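Local coordinates for uncharacterized ParM protein (Staphylococcus aureus, PDB 3JS6) that is an actin-like plasmid segregation protein that assembles into filaments and probably uses them to move plasmid DNA apart before cell division, at residues Phe181-Ser193 against Ser290-His304. Residues are numbered along the deposited sequence; the frame is centred on the assembly and turned at random.
Sequences FTEGKYSVLDFGS and SIDRIIVTGGGANIH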
ATOM      1  N   PHE A 181     -23.355   2.439   0.993  1.00 36.46           N
ATOM      2  CA  PHE A 181     -22.372   1.510   0.450  1.00 35.97           C
ATOM      3  C   PHE A 181     -22.892   0.082   0.310  1.00 32.14           C
ATOM      4  O   PHE A 181     -22.498  -0.629  -0.608  1.00 32.96           O
ATOM      5  CB  PHE A 181     -21.107   1.526   1.326  1.00 34.43           C
ATOM      6  CG  PHE A 181     -19.982   0.686   0.790  1.00 30.88           C
ATOM      7  CD1 PHE A 181     -19.402   0.974  -0.434  1.00 36.61           C
ATOM      8  CD2 PHE A 181     -19.511  -0.408   1.514  1.00 37.26           C
ATOM      9  CE1 PHE A 181     -18.359   0.185  -0.940  1.00 44.04           C
ATOM     10  CE2 PHE A 181     -18.473  -1.201   1.024  1.00 39.14           C
ATOM     11  CZ  PHE A 181     -17.895  -0.903  -0.209  1.00 37.28           C
ATOM     12  N   THR A 182     -23.781  -0.328   1.206  1.00 32.77           N
ATOM     13  CA  THR A 182     -24.314  -1.690   1.167  1.00 35.20           C
ATOM     14  C   THR A 182     -25.093  -1.996  -0.108  1.00 35.85           C
ATOM     15  O   THR A 182     -25.147  -3.151  -0.544  1.00 32.81           O
ATOM     16  CB  THR A 182     -25.231  -1.980   2.387  1.00 35.97           C
ATOM     17  OG1 THR A 182     -26.395  -1.151   2.325  1.00 36.45           O
ATOM     18  CG2 THR A 182     -24.500  -1.694   3.681  1.00 40.52           C
ATOM     19  N   GLU A 183     -25.719  -0.999  -0.708  1.00 29.07           N
ATOM     20  CA  GLU A 183     -26.461  -1.237  -1.936  1.00 40.07           C
ATOM     21  C   GLU A 183     -26.129  -0.202  -3.002  1.00 35.80           C
ATOM     22  O   GLU A 183     -26.991   0.201  -3.770  1.00 34.74           O
ATOM     23  CB  GLU A 183     -27.966  -1.246  -1.660  1.00 47.89           C
ATOM     24  CG  GLU A 183     -28.362  -0.575  -0.354  1.00 59.56           C
ATOM     25  CD  GLU A 183     -29.860  -0.581  -0.127  1.00 61.21           C
ATOM     26  OE1 GLU A 183     -30.398  -1.641   0.257  1.00 66.10           O
ATOM     27  OE2 GLU A 183     -30.496   0.474  -0.332  1.00 65.90           O
ATOM     28  N   GLY A 184     -24.875   0.221  -3.081  1.00 31.22           N
ATOM     29  CA  GLY A 184     -24.505   1.198  -4.078  1.00 24.60           C
ATOM     30  C   GLY A 184     -23.481   0.675  -5.042  1.00 26.56           C
ATOM     31  O   GLY A 184     -23.018  -0.454  -4.917  1.00 26.94           O
ATOM     32  N   LYS A 185     -23.143   1.499  -6.028  1.00 24.16           N
ATOM     33  CA  LYS A 185     -22.154   1.147  -7.039  1.00 28.33           C
ATOM     34  C   LYS A 185     -21.009   2.140  -6.885  1.00 30.60           C
ATOM     35  O   LYS A 185     -21.215   3.363  -6.911  1.00 26.44           O
ATOM     36  CB  LYS A 185     -22.770   1.243  -8.427  1.00 29.62           C
ATOM     37  CG  LYS A 185     -21.877   0.757  -9.540  1.00 33.02           C
ATOM     38  CD  LYS A 185     -22.702   0.528 -10.796  1.00 43.43           C
ATOM     39  CE  LYS A 185     -21.834   0.232 -11.999  1.00 32.26           C
ATOM     40  NZ  LYS A 185     -22.658  -0.214 -13.151  1.00 41.74           N
ATOM     41  N   TYR A 186     -19.806   1.613  -6.695  1.00 23.13           N
ATOM     42  CA  TYR A 186     -18.644   2.468  -6.482  1.00 17.85           C
ATOM     43  C   TYR A 186     -17.490   1.972  -7.286  1.00 22.04           C
ATOM     44  O   TYR A 186     -17.359   0.770  -7.500  1.00 24.72           O
ATOM     45  CB  TYR A 186     -18.209   2.437  -5.013  1.00 25.35           C
ATOM     46  CG  TYR A 186     -19.221   3.006  -4.064  1.00 27.54           C
ATOM     47  CD1 TYR A 186     -20.395   2.320  -3.788  1.00 31.43           C
ATOM     48  CD2 TYR A 186     -19.029   4.258  -3.480  1.00 22.98           C
ATOM     49  CE1 TYR A 186     -21.366   2.873  -2.948  1.00 36.81           C
ATOM     50  CE2 TYR A 186     -19.989   4.819  -2.644  1.00 27.27           C
ATOM     51  CZ  TYR A 186     -21.153   4.119  -2.385  1.00 29.84           C
ATOM     52  OH  TYR A 186     -22.111   4.652  -1.561  1.00 46.03           O
ATOM     53  N   SER A 187     -16.621   2.887  -7.694  1.00 18.18           N
ATOM     54  CA  SER A 187     -15.460   2.469  -8.441  1.00 20.46           C
ATOM     55  C   SER A 187     -14.246   3.093  -7.811  1.00 24.51           C
ATOM     56  O   SER A 187     -14.301   4.191  -7.250  1.00 29.25           O
ATOM     57  CB  SER A 187     -15.569   2.883  -9.912  1.00 29.79           C
ATOM     58  OG  SER A 187     -16.603   2.165 -10.569  1.00 23.80           O
ATOM     59  N   VAL A 188     -13.163   2.350  -7.849  1.00 18.63           N
ATOM     60  CA  VAL A 188     -11.899   2.836  -7.329  1.00 20.93           C
ATOM     61  C   VAL A 188     -11.046   3.040  -8.570  1.00 27.09           C
ATOM     62  O   VAL A 188     -10.788   2.077  -9.297  1.00 20.96           O
ATOM     63  CB  VAL A 188     -11.208   1.804  -6.433  1.00 22.49           C
ATOM     64  CG1 VAL A 188      -9.818   2.354  -5.986  1.00 24.59           C
ATOM     65  CG2 VAL A 188     -12.088   1.500  -5.226  1.00 21.79           C
ATOM     66  N   LEU A 189     -10.650   4.292  -8.804  1.00 23.66           N
ATOM     67  CA  LEU A 189      -9.832   4.704  -9.946  1.00 22.98           C
ATOM     68  C   LEU A 189      -8.417   4.970  -9.415  1.00 25.02           C
ATOM     69  O   LEU A 189      -8.134   6.024  -8.835  1.00 22.31           O
ATOM     70  CB  LEU A 189     -10.450   5.977 -10.577  1.00 18.82           C
ATOM     71  CG  LEU A 189      -9.596   6.742 -11.600  1.00 20.71           C
ATOM     72  CD1 LEU A 189      -9.227   5.808 -12.743  1.00 29.06           C
ATOM     73  CD2 LEU A 189     -10.355   7.968 -12.125  1.00 19.84           C
ATOM     74  N   ASP A 190      -7.529   4.000  -9.621  1.00 17.55           N
ATOM     75  CA  ASP A 190      -6.164   4.048  -9.098  1.00 20.38           C
ATOM     76  C   ASP A 190      -5.076   4.417 -10.138  1.00 27.81           C
ATOM     77  O   ASP A 190      -4.715   3.596 -10.977  1.00 27.59           O
ATOM     78  CB  ASP A 190      -5.892   2.662  -8.479  1.00 17.91           C
ATOM     79  CG  ASP A 190      -4.565   2.564  -7.769  1.00 32.58           C
ATOM     80  OD1 ASP A 190      -4.404   1.565  -7.041  1.00 40.19           O
ATOM     81  OD2 ASP A 190      -3.686   3.442  -7.926  1.00 40.10           O
ATOM     82  N   PHE A 191      -4.564   5.644 -10.064  1.00 21.80           N
ATOM     83  CA  PHE A 191      -3.512   6.111 -10.974  1.00 27.97           C
ATOM     84  C   PHE A 191      -2.155   5.667 -10.436  1.00 25.82           C
ATOM     85  O   PHE A 191      -1.570   6.328  -9.579  1.00 30.09           O
ATOM     86  CB  PHE A 191      -3.539   7.642 -11.103  1.00 24.98           C
ATOM     87  CG  PHE A 191      -4.727   8.163 -11.850  1.00 28.21           C
ATOM     88  CD1 PHE A 191      -5.822   8.687 -11.164  1.00 26.54           C
ATOM     89  CD2 PHE A 191      -4.761   8.115 -13.241  1.00 27.04           C
ATOM     90  CE1 PHE A 191      -6.927   9.156 -11.844  1.00 29.03           C
ATOM     91  CE2 PHE A 191      -5.873   8.585 -13.950  1.00 24.57           C
ATOM     92  CZ  PHE A 191      -6.957   9.106 -13.256  1.00 35.45           C
ATOM     93  N   GLY A 192      -1.673   4.528 -10.921  1.00 23.90           N
ATOM     94  CA  GLY A 192      -0.395   4.014 -10.459  1.00 25.90           C
ATOM     95  C   GLY A 192       0.752   4.495 -11.329  1.00 28.35           C
ATOM     96  O   GLY A 192       0.533   5.217 -12.295  1.00 26.26           O
ATOM     97  N   SER A 193       1.971   4.103 -10.980  1.00 30.51           N
ATOM     98  CA  SER A 193       3.137   4.504 -11.753  1.00 39.19           C
ATOM     99  C   SER A 193       3.155   3.897 -13.166  1.00 37.56           C
ATOM    100  O   SER A 193       3.489   4.576 -14.134  1.00 39.77           O
ATOM    101  CB  SER A 193       4.400   4.100 -11.008  1.00 38.82           C
ATOM    102  OG  SER A 193       4.335   2.732 -10.671  1.00 40.26           O
ATOM    103  N   SER A 290     -25.123   6.301 -12.910  1.00 46.54           N
ATOM    104  CA  SER A 290     -25.503   5.107 -12.174  1.00 45.78           C
ATOM    105  C   SER A 290     -24.424   4.826 -11.118  1.00 44.03           C
ATOM    106  O   SER A 290     -24.557   3.938 -10.285  1.00 36.52           O
ATOM    107  CB  SER A 290     -25.609   3.911 -13.124  1.00 48.05           C
ATOM    108  OG  SER A 290     -24.352   3.596 -13.704  1.00 52.69           O
ATOM    109  N   ILE A 291     -23.346   5.591 -11.158  1.00 40.57           N
ATOM    110  CA  ILE A 291     -22.265   5.396 -10.205  1.00 38.50           C
ATOM    111  C   ILE A 291     -22.431   6.338  -9.013  1.00 37.24           C
ATOM    112  O   ILE A 291     -22.625   7.533  -9.185  1.00 34.27           O
ATOM    113  CB  ILE A 291     -20.926   5.617 -10.903  1.00 33.70           C
ATOM    114  CG1 ILE A 291     -20.841   4.665 -12.104  1.00 35.19           C
ATOM    115  CG2 ILE A 291     -19.772   5.337  -9.943  1.00 29.49           C
ATOM    116  CD1 ILE A 291     -19.742   5.016 -13.113  1.00 46.28           C
ATOM    117  N   ASP A 292     -22.370   5.799  -7.800  1.00 38.30           N
ATOM    118  CA  ASP A 292     -22.534   6.631  -6.607  1.00 32.78           C
ATOM    119  C   ASP A 292     -21.282   7.406  -6.238  1.00 33.23           C
ATOM    120  O   ASP A 292     -21.366   8.495  -5.684  1.00 28.25           O
ATOM    121  CB  ASP A 292     -22.991   5.772  -5.432  1.00 37.84           C
ATOM    122  CG  ASP A 292     -24.293   5.053  -5.728  1.00 45.86           C
ATOM    123  OD1 ASP A 292     -25.207   5.715  -6.263  1.00 52.28           O
ATOM    124  OD2 ASP A 292     -24.407   3.840  -5.435  1.00 37.25           O
ATOM    125  N   ARG A 293     -20.117   6.844  -6.534  1.00 19.14           N
ATOM    126  CA  ARG A 293     -18.859   7.532  -6.227  1.00 24.31           C
ATOM    127  C   ARG A 293     -17.703   6.829  -6.922  1.00 19.08           C
ATOM    128  O   ARG A 293     -17.719   5.619  -7.136  1.00 21.75           O
ATOM    129  CB  ARG A 293     -18.591   7.520  -4.710  1.00 23.59           C
ATOM    130  CG  ARG A 293     -17.723   8.674  -4.153  1.00 24.59           C
ATOM    131  CD  ARG A 293     -18.493  10.020  -4.180  1.00 24.36           C
ATOM    132  NE  ARG A 293     -19.784   9.934  -3.486  1.00 24.88           N
ATOM    133  CZ  ARG A 293     -19.945   9.967  -2.162  1.00 38.82           C
ATOM    134  NH1 ARG A 293     -18.898  10.103  -1.355  1.00 28.68           N
ATOM    135  NH2 ARG A 293     -21.157   9.826  -1.639  1.00 33.61           N
ATOM    136  N   ILE A 294     -16.705   7.603  -7.283  1.00 21.69           N
ATOM    137  CA  ILE A 294     -15.504   7.071  -7.881  1.00 21.72           C
ATOM    138  C   ILE A 294     -14.432   7.648  -6.984  1.00 20.02           C
ATOM    139  O   ILE A 294     -14.276   8.878  -6.887  1.00 23.34           O
ATOM    140  CB  ILE A 294     -15.310   7.586  -9.331  1.00 24.12           C
ATOM    141  CG1 ILE A 294     -16.407   7.021 -10.243  1.00 27.69           C
ATOM    142  CG2 ILE A 294     -13.939   7.219  -9.809  1.00 24.78           C
ATOM    143  CD1 ILE A 294     -16.466   7.691 -11.631  1.00 29.14           C
ATOM    144  N   ILE A 295     -13.712   6.775  -6.296  1.00 17.95           N
ATOM    145  CA  ILE A 295     -12.652   7.203  -5.401  1.00 15.53           C
ATOM    146  C   ILE A 295     -11.400   7.255  -6.264  1.00 25.20           C
ATOM    147  O   ILE A 295     -11.062   6.281  -6.959  1.00 24.71           O
ATOM    148  CB  ILE A 295     -12.472   6.175  -4.242  1.00 16.34           C
ATOM    149  CG1 ILE A 295     -13.644   6.271  -3.255  1.00 27.52           C
ATOM    150  CG2 ILE A 295     -11.237   6.468  -3.454  1.00 18.15           C
ATOM    151  CD1 ILE A 295     -14.835   5.507  -3.609  1.00 32.28           C
ATOM    152  N   VAL A 296     -10.730   8.399  -6.246  1.00 20.08           N
ATOM    153  CA  VAL A 296      -9.526   8.594  -7.049  1.00 19.92           C
ATOM    154  C   VAL A 296      -8.377   8.372  -6.112  1.00 21.61           C
ATOM    155  O   VAL A 296      -8.253   9.083  -5.125  1.00 19.92           O
ATOM    156  CB  VAL A 296      -9.489  10.026  -7.596  1.00 23.82           C
ATOM    157  CG1 VAL A 296      -8.300  10.219  -8.526  1.00 21.87           C
ATOM    158  CG2 VAL A 296     -10.808  10.307  -8.312  1.00 27.62           C
ATOM    159  N   THR A 297      -7.534   7.386  -6.407  1.00 15.28           N
ATOM    160  CA  THR A 297      -6.408   7.077  -5.523  1.00 18.50           C
ATOM    161  C   THR A 297      -5.115   6.822  -6.332  1.00 26.30           C
ATOM    162  O   THR A 297      -5.099   6.995  -7.552  1.00 25.81           O
ATOM    163  CB  THR A 297      -6.776   5.849  -4.634  1.00 22.30           C
ATOM    164  OG1 THR A 297      -5.846   5.730  -3.562  1.00 20.50           O
ATOM    165  CG2 THR A 297      -6.787   4.557  -5.450  1.00 19.02           C
ATOM    166  N   GLY A 298      -4.035   6.441  -5.660  1.00 21.79           N
ATOM    167  CA  GLY A 298      -2.784   6.199  -6.373  1.00 25.64           C
ATOM    168  C   GLY A 298      -1.883   7.421  -6.386  1.00 24.76           C
ATOM    169  O   GLY A 298      -2.328   8.530  -6.092  1.00 22.98           O
ATOM    170  N   GLY A 299      -0.610   7.224  -6.727  1.00 31.12           N
ATOM    171  CA  GLY A 299       0.322   8.339  -6.758  1.00 31.08           C
ATOM    172  C   GLY A 299      -0.130   9.452  -7.686  1.00 34.57           C
ATOM    173  O   GLY A 299       0.231  10.620  -7.511  1.00 37.10           O
ATOM    174  N   GLY A 300      -0.929   9.103  -8.678  1.00 26.17           N
ATOM    175  CA  GLY A 300      -1.396  10.113  -9.605  1.00 26.07           C
ATOM    176  C   GLY A 300      -2.657  10.851  -9.189  1.00 29.27           C
ATOM    177  O   GLY A 300      -3.038  11.823  -9.833  1.00 22.61           O
ATOM    178  N   ALA A 301      -3.310  10.403  -8.115  1.00 26.55           N
ATOM    179  CA  ALA A 301      -4.545  11.036  -7.683  1.00 25.07           C
ATOM    180  C   ALA A 301      -4.422  12.547  -7.520  1.00 23.50           C
ATOM    181  O   ALA A 301      -5.253  13.283  -8.022  1.00 27.33           O
ATOM    182  CB  ALA A 301      -5.051  10.418  -6.372  1.00 16.03           C
ATOM    183  N   ASN A 302      -3.409  12.989  -6.799  1.00 27.32           N
ATOM    184  CA  ASN A 302      -3.209  14.420  -6.591  1.00 39.41           C
ATOM    185  C   ASN A 302      -3.051  15.210  -7.882  1.00 40.07           C
ATOM    186  O   ASN A 302      -3.449  16.377  -7.970  1.00 36.08           O
ATOM    187  CB  ASN A 302      -1.981  14.669  -5.722  1.00 43.16           C
ATOM    188  CG  ASN A 302      -2.293  14.593  -4.247  1.00 53.78           C
ATOM    189  OD1 ASN A 302      -3.161  15.313  -3.753  1.00 56.64           O
ATOM    190  ND2 ASN A 302      -1.585  13.725  -3.534  1.00 52.73           N
ATOM    191  N   ILE A 303      -2.474  14.569  -8.884  1.00 33.20           N
ATOM    192  CA  ILE A 303      -2.227  15.229 -10.150  1.00 35.78           C
ATOM    193  C   ILE A 303      -3.497  15.419 -10.967  1.00 36.59           C
ATOM    194  O   ILE A 303      -3.700  16.479 -11.549  1.00 35.95           O
ATOM    195  CB  ILE A 303      -1.205  14.417 -10.988  1.00 38.54           C
ATOM    196  CG1 ILE A 303       0.023  14.091 -10.134  1.00 44.14           C
ATOM    197  CG2 ILE A 303      -0.798  15.198 -12.226  1.00 43.31           C
ATOM    198  CD1 ILE A 303       0.903  13.023 -10.727  1.00 50.43           C
ATOM    199  N   HIS A 304      -4.367  14.408 -10.983  1.00 32.31           N
ATOM    200  CA  HIS A 304      -5.575  14.485 -11.801  1.00 30.68           C
ATOM    201  C   HIS A 304      -6.927  14.765 -11.153  1.00 26.89           C
ATOM    202  O   HIS A 304      -7.878  15.055 -11.861  1.00 27.00           O
ATOM    203  CB  HIS A 304      -5.710  13.199 -12.623  1.00 25.47           C
ATOM    204  CG  HIS A 304      -4.423  12.724 -13.219  1.00 34.42           C
ATOM    205  ND1 HIS A 304      -3.615  13.536 -13.985  1.00 34.86           N
ATOM    206  CD2 HIS A 304      -3.825  11.508 -13.195  1.00 36.78           C
ATOM    207  CE1 HIS A 304      -2.575  12.840 -14.409  1.00 46.06           C
ATOM    208  NE2 HIS A 304      -2.677  11.606 -13.944  1.00 37.55           N
TER
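The ring of F191 takes the edge of the H304 imidazole on one face, CD2 of H304 lying over its centre in an edge-to-face pair with planes at 65°, while CG1 of V296 meets the rim of the same ring in plane, 3.7 Å from CE1 of F191. The imidazole in turn has F221 as a second edge-to-face partner. At the far end of the strands Y186 has a neighbour on both faces: CB of D292 over one, offset toward the rim, in a CH-pi contact, and, over the opposite face and likewise toward the rim, CD1 of F181. CB of R293 lies alongside, 3.5 Å from CD2 of Y186.

Between these two rings, strand 185-191 is the middle strand of the five-stranded mixed sheet of an actin-like domain; 293-297, some hundred residues later, adds to it in parallel, whereas its other neighbour, 196-202, is antiparallel. Backbone bonds alternate across the pair; the one from N of L189 to O of I295, 2.7 Å, is nearly straight at 168°. With its CG anti to the carbonyl carbon (chi1 -58°), D292 brings OD2 to within 2.7 Å of N of K185, which meets it on the anti side and well out of the carboxylate plane, and returns its own N to O of K185. Beyond T297 the glycine-rich turn G298-A301 closes on strand 185-191: N of G300 donates to O of F191 at 3.0 Å, and CA of G298 lies 3.3 Å from OD2 of D190.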